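Local coordinates for McyG protein (Microcystis aeruginosa PCC 7806, PDB 4R0M) that probably selects and activates phenylalanine or a related acid as an acyl-adenylate and hands it to its fused peptidyl carrier protein during microcystin synthesis, at residues A[456-470]-A[480-492]. Sequence-based numbering, arbitrary orientation.
Sequences IEELEGVKVSYTAAF and DLLIITFSPESEQ
The antiparallel hairpin of strands 468-474 and 479-486, part of the three-stranded sheet in the small C-terminal subdomain of the ANL adenylation fold, carries this contact. Ala-468 pairs with Thr-485 and Phe-470 with Ile-483 through reciprocal backbone hydrogen bonds, Ile-483 N lying 2.8 Å from Phe-470 O. Beyond the strands the two backbones meet again: Lys-463 N donates a hydrogen bond to Ser-487 O (2.9 Å), and Glu-489 N reaches Gly-461 O (2.8 Å) from above the carbonyl plane. On one face, Phe-470 CG sits between its backbone N and carbonyl carbon (chi1 58°), which lays the ring over Ile-483. CB of that isoleucine stands over the ring face, 4.1 Å from the centroid in a CH-pi contact, and its CG2 lies 3.6 Å from Phe-470 CZ; Thr-485 CG2 flanks the ring edge. Without the ring, as with an alanine here, Ile-483 would probably lose its aromatic cover and a gap would open beneath helix 536-545, which packs on this face. On the other face, Ile-456 from helix 449-457 meets Ile-484 tip to tip, their CD1 atoms 3.6 Å apart. Tyr-466 CB packs against Ser-487 CB (3.5 Å), while Ser-487 OG is hydrogen-bonded to Leu-521 O. Backbone bonds thus fix the register and apolar side chains tie a helix to each face; repulsion between the carboxylates of Glu-460 and Glu-489 is probably eased by nearby Lys-463.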
loop_
_atom_site.group_PDB
_atom_site.type_symbol
_atom_site.label_atom_id
_atom_site.label_comp_id
_atom_site.label_asym_id
_atom_site.label_seq_id
_atom_site.Cartn_x
_atom_site.Cartn_y
_atom_site.Cartn_z
ATOM N N ILE A 456 -1.822 7.577 21.341
ATOM C CA ILE A 456 -0.450 7.266 21.745
ATOM C C ILE A 456 0.550 8.153 21.005
ATOM O O ILE A 456 1.487 8.679 21.609
ATOM C CB ILE A 456 -0.107 5.778 21.493
ATOM C CG1 ILE A 456 -0.996 4.867 22.342
ATOM C CG2 ILE A 456 1.361 5.493 21.795
ATOM C CD1 ILE A 456 -1.233 3.503 21.729
ATOM N N GLU A 457 0.334 8.329 19.703
ATOM C CA GLU A 457 1.283 9.050 18.850
ATOM C C GLU A 457 1.297 10.568 19.057
ATOM O O GLU A 457 2.183 11.256 18.548
ATOM C CB GLU A 457 1.085 8.675 17.376
ATOM C CG GLU A 457 1.560 7.263 17.059
ATOM C CD GLU A 457 1.446 6.887 15.592
ATOM O OE1 GLU A 457 0.674 7.535 14.854
ATOM O OE2 GLU A 457 2.129 5.925 15.180
ATOM N N GLU A 458 0.330 11.080 19.818
ATOM C CA GLU A 458 0.326 12.484 20.241
ATOM C C GLU A 458 1.449 12.771 21.238
ATOM O O GLU A 458 1.946 13.896 21.318
ATOM C CB GLU A 458 -1.011 12.852 20.890
ATOM C CG GLU A 458 -2.211 12.853 19.955
ATOM C CD GLU A 458 -3.532 12.931 20.701
ATOM O OE1 GLU A 458 -3.525 13.212 21.920
ATOM O OE2 GLU A 458 -4.586 12.707 20.068
ATOM N N LEU A 459 1.840 11.746 21.994
ATOM C CA LEU A 459 2.816 11.897 23.072
ATOM C C LEU A 459 4.243 12.121 22.589
ATOM O O LEU A 459 4.696 11.495 21.627
ATOM C CB LEU A 459 2.780 10.682 24.004
ATOM C CG LEU A 459 1.518 10.447 24.835
ATOM C CD1 LEU A 459 1.481 9.004 25.314
ATOM C CD2 LEU A 459 1.442 11.415 26.007
ATOM N N GLU A 460 4.940 13.019 23.279
ATOM C CA GLU A 460 6.365 13.250 23.077
ATOM C C GLU A 460 7.149 11.979 23.407
ATOM O O GLU A 460 6.928 11.358 24.452
ATOM C CB GLU A 460 6.831 14.416 23.959
ATOM C CG GLU A 460 8.336 14.647 24.001
ATOM C CD GLU A 460 8.907 15.060 22.658
ATOM O OE1 GLU A 460 8.547 16.152 22.166
ATOM O OE2 GLU A 460 9.721 14.293 22.098
ATOM N N GLY A 461 8.051 11.594 22.507
ATOM C CA GLY A 461 8.878 10.403 22.701
ATOM C C GLY A 461 8.397 9.171 21.956
ATOM O O GLY A 461 9.087 8.149 21.928
ATOM N N VAL A 462 7.210 9.261 21.358
ATOM C CA VAL A 462 6.656 8.169 20.556
ATOM C C VAL A 462 6.818 8.498 19.072
ATOM O O VAL A 462 6.257 9.484 18.582
ATOM C CB VAL A 462 5.170 7.905 20.893
ATOM C CG1 VAL A 462 4.590 6.820 19.995
ATOM C CG2 VAL A 462 5.015 7.526 22.360
ATOM N N LYS A 463 7.594 7.678 18.367
ATOM C CA LYS A 463 7.863 7.908 16.950
ATOM C C LYS A 463 6.675 7.485 16.093
ATOM O O LYS A 463 6.241 6.332 16.139
ATOM C CB LYS A 463 9.142 7.196 16.506
ATOM C CG LYS A 463 9.796 7.825 15.284
ATOM C CD LYS A 463 11.112 7.143 14.941
ATOM C CE LYS A 463 11.733 7.730 13.679
ATOM N NZ LYS A 463 12.213 9.130 13.865
ATOM N N VAL A 464 6.162 8.424 15.323
ATOM C CA VAL A 464 5.002 8.208 14.484
ATOM C C VAL A 464 5.229 7.171 13.390
ATOM O O VAL A 464 6.226 7.184 12.719
ATOM C CB VAL A 464 4.524 9.539 13.900
ATOM C CG1 VAL A 464 3.501 9.358 12.800
ATOM C CG2 VAL A 464 3.932 10.404 14.978
ATOM N N SER A 465 4.233 6.324 13.212
ATOM C CA SER A 465 4.201 5.246 12.243
ATOM C C SER A 465 4.807 3.906 12.658
ATOM O O SER A 465 4.905 3.020 11.870
ATOM C CB SER A 465 4.846 5.678 10.952
ATOM O OG SER A 465 6.229 5.690 11.055
ATOM N N TYR A 466 5.177 3.776 13.916
ATOM C CA TYR A 466 5.685 2.541 14.475
ATOM C C TYR A 466 4.861 1.990 15.612
ATOM O O TYR A 466 5.357 1.251 16.406
ATOM C CB TYR A 466 7.098 2.732 14.965
ATOM C CG TYR A 466 8.071 3.133 13.930
ATOM C CD1 TYR A 466 8.691 2.206 13.167
ATOM C CD2 TYR A 466 8.378 4.439 13.728
ATOM C CE1 TYR A 466 9.582 2.561 12.213
ATOM C CE2 TYR A 466 9.272 4.802 12.778
ATOM C CZ TYR A 466 9.871 3.845 12.032
ATOM O OH TYR A 466 10.767 4.184 11.093
ATOM N N THR A 467 3.614 2.401 15.714
ATOM C CA THR A 467 2.801 2.107 16.858
ATOM C C THR A 467 1.703 1.136 16.523
ATOM O O THR A 467 1.224 1.144 15.452
ATOM C CB THR A 467 2.223 3.383 17.435
ATOM O OG1 THR A 467 3.279 4.262 17.747
ATOM C CG2 THR A 467 1.506 3.103 18.660
ATOM N N ALA A 468 1.363 0.249 17.439
ATOM C CA ALA A 468 0.293 -0.726 17.240
ATOM C C ALA A 468 -0.473 -1.000 18.532
ATOM O O ALA A 468 0.103 -1.000 19.622
ATOM C CB ALA A 468 0.851 -2.022 16.672
ATOM N N ALA A 469 -1.775 -1.228 18.395
ATOM C CA ALA A 469 -2.622 -1.602 19.516
ATOM C C ALA A 469 -3.459 -2.823 19.147
ATOM O O ALA A 469 -4.183 -2.814 18.148
ATOM C CB ALA A 469 -3.513 -0.436 19.919
ATOM N N PHE A 470 -3.344 -3.877 19.951
ATOM C CA PHE A 470 -4.089 -5.117 19.724
ATOM C C PHE A 470 -4.434 -5.808 21.040
ATOM O O PHE A 470 -3.826 -5.526 22.076
ATOM C CB PHE A 470 -3.310 -6.067 18.802
ATOM C CG PHE A 470 -1.948 -6.440 19.318
ATOM C CD1 PHE A 470 -0.839 -5.649 19.029
ATOM C CD2 PHE A 470 -1.770 -7.583 20.090
ATOM C CE1 PHE A 470 0.418 -5.990 19.504
ATOM C CE2 PHE A 470 -0.515 -7.927 20.569
ATOM C CZ PHE A 470 0.581 -7.132 20.272
ATOM N N ASP A 480 -9.229 -10.394 28.830
ATOM C CA ASP A 480 -8.618 -9.776 27.652
ATOM C C ASP A 480 -7.639 -8.664 28.016
ATOM O O ASP A 480 -7.949 -7.786 28.822
ATOM C CB ASP A 480 -9.697 -9.246 26.705
ATOM C CG ASP A 480 -10.378 -10.352 25.924
ATOM O OD1 ASP A 480 -9.674 -11.106 25.216
ATOM O OD2 ASP A 480 -11.620 -10.464 26.011
ATOM N N LEU A 481 -6.454 -8.715 27.412
ATOM C CA LEU A 481 -5.418 -7.716 27.653
ATOM C C LEU A 481 -5.206 -6.832 26.426
ATOM O O LEU A 481 -5.214 -7.316 25.290
ATOM C CB LEU A 481 -4.094 -8.387 28.045
ATOM C CG LEU A 481 -4.032 -9.405 29.195
ATOM C CD1 LEU A 481 -2.644 -10.022 29.272
ATOM C CD2 LEU A 481 -4.417 -8.793 30.535
ATOM N N LEU A 482 -5.028 -5.535 26.665
ATOM C CA LEU A 482 -4.649 -4.598 25.618
ATOM C C LEU A 482 -3.134 -4.472 25.592
ATOM O O LEU A 482 -2.512 -4.156 26.609
ATOM C CB LEU A 482 -5.293 -3.226 25.850
ATOM C CG LEU A 482 -4.803 -2.049 24.996
ATOM C CD1 LEU A 482 -5.232 -2.193 23.540
ATOM C CD2 LEU A 482 -5.288 -0.726 25.571
ATOM N N ILE A 483 -2.545 -4.727 24.427
ATOM C CA ILE A 483 -1.098 -4.631 24.262
ATOM C C ILE A 483 -0.758 -3.501 23.299
ATOM O O ILE A 483 -1.358 -3.377 22.230
ATOM C CB ILE A 483 -0.467 -5.971 23.799
ATOM C CG1 ILE A 483 -0.668 -7.065 24.855
ATOM C CG2 ILE A 483 1.027 -5.818 23.547
ATOM C CD1 ILE A 483 -2.000 -7.777 24.772
ATOM N N ILE A 484 0.204 -2.679 23.704
ATOM C CA ILE A 484 0.657 -1.553 22.908
ATOM C C ILE A 484 2.152 -1.679 22.619
ATOM O O ILE A 484 2.967 -1.795 23.536
ATOM C CB ILE A 484 0.326 -0.209 23.600
ATOM C CG1 ILE A 484 -1.165 0.106 23.433
ATOM C CG2 ILE A 484 1.183 0.924 23.045
ATOM C CD1 ILE A 484 -1.703 1.145 24.393
ATOM N N THR A 485 2.493 -1.683 21.335
ATOM C CA THR A 485 3.881 -1.679 20.901
ATOM C C THR A 485 4.173 -0.367 20.194
ATOM O O THR A 485 3.308 0.182 19.511
ATOM C CB THR A 485 4.195 -2.853 19.956
ATOM O OG1 THR A 485 3.281 -2.838 18.854
ATOM C CG2 THR A 485 4.079 -4.186 20.695
ATOM N N PHE A 486 5.391 0.134 20.370
ATOM C CA PHE A 486 5.793 1.412 19.803
ATOM C C PHE A 486 7.306 1.452 19.606
ATOM O O PHE A 486 8.022 0.562 20.061
ATOM C CB PHE A 486 5.340 2.562 20.715
ATOM C CG PHE A 486 6.223 2.774 21.914
ATOM C CD1 PHE A 486 6.136 1.937 23.021
ATOM C CD2 PHE A 486 7.148 3.814 21.935
ATOM C CE1 PHE A 486 6.953 2.129 24.122
ATOM C CE2 PHE A 486 7.971 4.009 23.034
ATOM C CZ PHE A 486 7.872 3.167 24.129
ATOM N N SER A 487 7.780 2.487 18.920
ATOM C CA SER A 487 9.205 2.749 18.801
ATOM C C SER A 487 9.508 4.126 19.383
ATOM O O SER A 487 8.775 5.081 19.114
ATOM C CB SER A 487 9.651 2.672 17.341
ATOM O OG SER A 487 11.058 2.780 17.233
ATOM N N PRO A 488 10.577 4.233 20.197
ATOM C CA PRO A 488 10.910 5.500 20.849
ATOM C C PRO A 488 11.500 6.521 19.882
ATOM O O PRO A 488 12.268 6.159 18.987
ATOM C CB PRO A 488 11.960 5.104 21.901
ATOM C CG PRO A 488 11.974 3.610 21.933
ATOM C CD PRO A 488 11.516 3.167 20.580
ATOM N N GLU A 489 11.136 7.785 20.073
ATOM C CA GLU A 489 11.676 8.885 19.277
ATOM C C GLU A 489 12.986 9.398 19.884
ATOM O O GLU A 489 13.591 10.343 19.374
ATOM C CB GLU A 489 10.647 10.015 19.166
ATOM C CG GLU A 489 10.821 10.911 17.946
ATOM C CD GLU A 489 9.588 11.742 17.648
ATOM O OE1 GLU A 489 9.088 12.432 18.564
ATOM O OE2 GLU A 489 9.121 11.709 16.490
ATOM N N SER A 490 13.415 8.753 20.968
ATOM C CA SER A 490 14.645 9.109 21.678
ATOM C C SER A 490 15.885 8.892 20.816
ATOM O O SER A 490 15.828 8.211 19.786
ATOM C CB SER A 490 14.764 8.295 22.971
ATOM O OG SER A 490 13.625 8.473 23.796
ATOM N N GLU A 491 17.006 9.470 21.247
ATOM C CA GLU A 491 18.271 9.341 20.525
ATOM C C GLU A 491 19.397 8.798 21.426
ATOM O O GLU A 491 20.265 9.560 21.863
ATOM C CB GLU A 491 18.666 10.689 19.904
ATOM C CG GLU A 491 19.607 10.593 18.709
ATOM C CD GLU A 491 18.921 10.101 17.445
ATOM O OE1 GLU A 491 17.803 10.572 17.141
ATOM O OE2 GLU A 491 19.506 9.247 16.746
ATOM N N GLN A 492 19.390 7.495 21.720
ATOM C CA GLN A 492 18.341 6.557 21.299
ATOM C C GLN A 492 17.848 5.715 22.485
ATOM O O GLN A 492 18.068 6.083 23.641
ATOM C CB GLN A 492 18.821 5.672 20.136
ATOM C CG GLN A 492 20.069 4.842 20.414
ATOM C CD GLN A 492 20.461 3.949 19.247
ATOM O OE1 GLN A 492 21.626 3.903 18.853
ATOM N NE2 GLN A 492 19.487 3.235 18.688
#